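Local coordinates for protein dimethyladenosine transferase, putative (Plasmodium falciparum, PDB 2H1R) that probably dimethylates adenine bases of ribosomal RNA at N6, using S-adenosyl-L-methionine as methyl donor, at residues A[58-69]-A[83-94]. Sequence-based numbering, arbitrary orientation.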
# COMPACT_ATOMS: atom_id res chain seq x y z
N VAL A 58 -5.25 23.42 -10.20
CA VAL A 58 -5.30 24.85 -9.93
C VAL A 58 -5.56 25.16 -8.45
O VAL A 58 -5.25 26.25 -7.97
CB VAL A 58 -6.31 25.58 -10.88
CG1 VAL A 58 -5.89 25.36 -12.36
CG2 VAL A 58 -7.77 25.14 -10.65
N LYS A 59 -6.10 24.17 -7.72
CA LYS A 59 -6.37 24.36 -6.31
C LYS A 59 -5.17 24.00 -5.46
O LYS A 59 -5.03 24.50 -4.32
CB LYS A 59 -7.58 23.53 -5.85
CG LYS A 59 -8.93 24.01 -6.38
CD LYS A 59 -10.03 22.99 -6.07
CE LYS A 59 -10.41 22.95 -4.59
NZ LYS A 59 -11.15 24.19 -4.21
N LEU A 60 -4.33 23.10 -6.00
CA LEU A 60 -3.08 22.66 -5.34
C LEU A 60 -1.94 23.69 -5.40
O LEU A 60 -1.22 23.89 -4.43
CB LEU A 60 -2.57 21.35 -5.97
CG LEU A 60 -3.43 20.08 -5.78
CD1 LEU A 60 -2.92 19.01 -6.72
CD2 LEU A 60 -3.39 19.59 -4.34
N LEU A 61 -1.79 24.31 -6.55
CA LEU A 61 -0.67 25.23 -6.85
C LEU A 61 -0.44 26.44 -5.88
O LEU A 61 0.70 26.74 -5.53
CB LEU A 61 -0.79 25.69 -8.31
CG LEU A 61 -0.45 24.66 -9.40
CD1 LEU A 61 -0.99 25.06 -10.72
CD2 LEU A 61 1.07 24.47 -9.46
N PRO A 62 -1.50 27.16 -5.50
CA PRO A 62 -1.35 28.22 -4.48
C PRO A 62 -1.07 27.68 -3.07
O PRO A 62 -0.63 28.45 -2.20
CB PRO A 62 -2.69 28.97 -4.55
CG PRO A 62 -3.65 27.91 -5.07
CD PRO A 62 -2.89 27.10 -6.02
N LEU A 63 -1.24 26.36 -2.85
CA LEU A 63 -0.99 25.74 -1.55
C LEU A 63 0.40 25.18 -1.41
O LEU A 63 1.06 25.37 -0.38
CB LEU A 63 -2.03 24.66 -1.21
CG LEU A 63 -3.47 25.12 -1.22
CD1 LEU A 63 -4.38 23.91 -1.07
CD2 LEU A 63 -3.78 26.15 -0.11
N ALA A 64 0.86 24.50 -2.46
CA ALA A 64 2.07 23.72 -2.45
C ALA A 64 3.24 24.57 -2.88
O ALA A 64 3.06 25.55 -3.61
CB ALA A 64 1.94 22.54 -3.44
N LYS A 65 4.45 24.18 -2.48
CA LYS A 65 5.69 24.81 -3.00
C LYS A 65 5.69 24.72 -4.53
O LYS A 65 5.81 25.71 -5.26
CB LYS A 65 6.92 24.13 -2.41
CG LYS A 65 8.27 24.55 -3.03
CD LYS A 65 9.38 24.37 -1.99
CE LYS A 65 9.93 22.95 -1.92
NZ LYS A 65 11.21 22.94 -1.11
N LYS A 66 5.49 23.49 -5.00
CA LYS A 66 5.30 23.22 -6.40
C LYS A 66 4.55 21.90 -6.60
O LYS A 66 4.50 21.05 -5.69
CB LYS A 66 6.64 23.14 -7.12
CG LYS A 66 7.46 21.97 -6.80
CD LYS A 66 8.73 22.03 -7.64
CE LYS A 66 9.42 20.69 -7.66
NZ LYS A 66 10.61 20.72 -8.60
N VAL A 67 3.97 21.76 -7.79
CA VAL A 67 3.18 20.57 -8.14
C VAL A 67 3.84 19.90 -9.34
O VAL A 67 4.21 20.56 -10.33
CB VAL A 67 1.71 20.92 -8.49
CG1 VAL A 67 0.95 19.62 -8.99
CG2 VAL A 67 0.97 21.61 -7.30
N ILE A 68 4.00 18.59 -9.24
CA ILE A 68 4.50 17.79 -10.37
C ILE A 68 3.33 16.90 -10.74
O ILE A 68 2.71 16.27 -9.88
CB ILE A 68 5.73 16.96 -10.00
CG1 ILE A 68 6.89 17.87 -9.54
CG2 ILE A 68 6.16 16.06 -11.19
CD1 ILE A 68 7.97 17.17 -8.75
N THR A 69 2.97 16.93 -12.01
CA THR A 69 1.84 16.13 -12.43
C THR A 69 2.27 15.11 -13.47
O THR A 69 3.16 15.37 -14.28
CB THR A 69 0.67 17.01 -12.88
OG1 THR A 69 -0.42 16.18 -13.32
CG2 THR A 69 1.07 17.92 -13.99
N ARG A 83 -3.66 26.57 -18.81
CA ARG A 83 -4.62 27.02 -17.82
C ARG A 83 -3.93 27.58 -16.57
O ARG A 83 -4.27 28.66 -16.10
CB ARG A 83 -5.52 25.87 -17.40
CG ARG A 83 -6.56 26.28 -16.40
CD ARG A 83 -7.34 25.11 -15.90
NE ARG A 83 -8.31 25.59 -14.92
CZ ARG A 83 -9.25 24.84 -14.39
NH1 ARG A 83 -9.36 23.57 -14.74
NH2 ARG A 83 -10.07 25.38 -13.49
N CYS A 84 -2.97 26.82 -16.05
CA CYS A 84 -2.29 27.21 -14.81
C CYS A 84 -1.47 28.51 -15.01
O CYS A 84 -1.53 29.42 -14.18
CB CYS A 84 -1.44 26.05 -14.31
SG CYS A 84 -2.50 24.61 -13.78
N LEU A 85 -0.74 28.59 -16.12
CA LEU A 85 -0.00 29.80 -16.51
C LEU A 85 -0.94 31.00 -16.55
O LEU A 85 -0.68 32.02 -15.92
CB LEU A 85 0.69 29.61 -17.86
CG LEU A 85 1.97 28.77 -17.91
CD1 LEU A 85 2.36 28.40 -19.33
CD2 LEU A 85 3.12 29.51 -17.22
N TYR A 86 -2.07 30.83 -17.25
CA TYR A 86 -3.11 31.86 -17.36
C TYR A 86 -3.61 32.39 -16.03
O TYR A 86 -3.92 33.60 -15.90
CB TYR A 86 -4.30 31.34 -18.17
CG TYR A 86 -5.34 32.40 -18.45
CD1 TYR A 86 -5.15 33.32 -19.48
CD2 TYR A 86 -6.49 32.51 -17.67
CE1 TYR A 86 -6.09 34.32 -19.74
CE2 TYR A 86 -7.45 33.51 -17.92
CZ TYR A 86 -7.24 34.41 -18.96
OH TYR A 86 -8.17 35.40 -19.24
N GLU A 87 -3.76 31.49 -15.06
CA GLU A 87 -4.25 31.91 -13.76
C GLU A 87 -3.13 32.45 -12.86
O GLU A 87 -3.38 32.81 -11.72
CB GLU A 87 -5.03 30.78 -13.07
CG GLU A 87 -6.24 30.32 -13.90
CD GLU A 87 -7.01 29.16 -13.28
OE1 GLU A 87 -6.94 29.00 -12.04
OE2 GLU A 87 -7.71 28.44 -14.05
N GLY A 88 -1.91 32.50 -13.39
CA GLY A 88 -0.77 33.14 -12.68
C GLY A 88 0.12 32.20 -11.89
O GLY A 88 0.87 32.65 -11.02
N TYR A 89 0.05 30.90 -12.18
CA TYR A 89 0.86 29.90 -11.48
C TYR A 89 1.99 29.43 -12.35
O TYR A 89 1.79 28.84 -13.43
CB TYR A 89 0.03 28.70 -10.98
CG TYR A 89 -1.22 29.08 -10.20
CD1 TYR A 89 -1.12 29.68 -8.94
CD2 TYR A 89 -2.49 28.82 -10.70
CE1 TYR A 89 -2.27 30.03 -8.23
CE2 TYR A 89 -3.62 29.17 -10.00
CZ TYR A 89 -3.51 29.80 -8.78
OH TYR A 89 -4.63 30.13 -8.07
N ASN A 90 3.20 29.71 -11.89
CA ASN A 90 4.38 29.31 -12.62
C ASN A 90 5.06 28.13 -11.97
O ASN A 90 6.12 27.69 -12.41
CB ASN A 90 5.36 30.50 -12.71
CG ASN A 90 4.88 31.58 -13.65
OD1 ASN A 90 4.60 31.32 -14.82
ND2 ASN A 90 4.82 32.79 -13.16
N ASN A 91 4.44 27.60 -10.92
CA ASN A 91 5.06 26.50 -10.15
C ASN A 91 4.52 25.11 -10.50
O ASN A 91 4.49 24.23 -9.64
CB ASN A 91 4.97 26.77 -8.64
CG ASN A 91 3.53 27.00 -8.15
OD1 ASN A 91 2.69 27.57 -8.85
ND2 ASN A 91 3.24 26.56 -6.92
N LEU A 92 4.12 24.91 -11.75
CA LEU A 92 3.70 23.58 -12.23
C LEU A 92 4.75 22.92 -13.12
O LEU A 92 5.27 23.54 -14.05
CB LEU A 92 2.37 23.67 -12.99
CG LEU A 92 1.78 22.38 -13.57
CD1 LEU A 92 1.30 21.40 -12.48
CD2 LEU A 92 0.65 22.76 -14.53
N GLU A 93 5.02 21.64 -12.84
CA GLU A 93 6.00 20.85 -13.56
C GLU A 93 5.29 19.61 -14.07
O GLU A 93 4.39 19.07 -13.41
CB GLU A 93 7.09 20.43 -12.57
CG GLU A 93 8.40 19.99 -13.16
CD GLU A 93 9.31 19.41 -12.08
OE1 GLU A 93 9.66 18.20 -12.18
OE2 GLU A 93 9.65 20.15 -11.11
N VAL A 94 5.69 19.16 -15.27
CA VAL A 94 5.26 17.87 -15.81
C VAL A 94 6.47 16.99 -16.16
O VAL A 94 6.66 15.90 -15.58
CB VAL A 94 4.31 18.04 -17.05
CG1 VAL A 94 3.85 16.66 -17.54
CG2 VAL A 94 3.09 18.89 -16.67
O HOH W 1 -6.58 28.45 -7.48
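Val-67 and Ile-68 pair in parallel with Leu-92 and Glu-93, joining the two strands of a beta-alpha-beta unit in the Rossmann-like sheet of a class I methyltransferase; helix 74-86 makes the crossover, and strand 92-93 forms the sheet's edge within this chain. Three backbone bonds define the register: Val-67 N to Asn-91 O, Glu-93 N to Val-67 O, and Thr-69 N to Glu-93 O. On the sheet face that carries Ile-68, Glu-93 runs alongside that side chain in the same direction, Glu-93 CD 3.8 Å from Ile-68 CG1, and Glu-93 OE2 takes a salt bridge from Lys-66 NZ at 2.7 Å, nearly along the C-O axis.

The Asn-91 amide ties residues 61-65, which lead into strand 66-70, to the start of strand 92-93. With chi1 at 55°, its CG sits between backbone N and carbonyl carbon, which turns the amide toward two carbonyls. Asn-91 ND2 meets Leu-61 O at 2.9 Å, in the amide plane and nearly straight (169°); Asn-91 ND2 also bonds Lys-65 O at 3.2 Å, standing above that carbonyl's plane. Two accepting carbonyls thus fix which end of the amide is nitrogen.

Buried Leu-61 lies between Leu-92 of the edge strand and Cys-84 of helix 74-86. Its CB lies over one face of the Tyr-89 ring in a CH-pi contact, CD1 meets Cys-84 SG, and Leu-61 CD2 touches Leu-92 CB at 3.8 Å. Farther out, Val-58 CG1 packs over a face of the Arg-83 guanidinium, 3.5 Å from Arg-83 NE. That group is held at its edge by Glu-87 OE2 and, through NH1, by Asn-55 and Thr-53. Gly-88, at positive phi, forms a Schellman motif after helix 74-86, with Gly-88 N bonded to Leu-85 O and Tyr-89 N to Cys-84 O. Tyr-89 OH shares a water with Val-58 O, 2.6 Å from each oxygen.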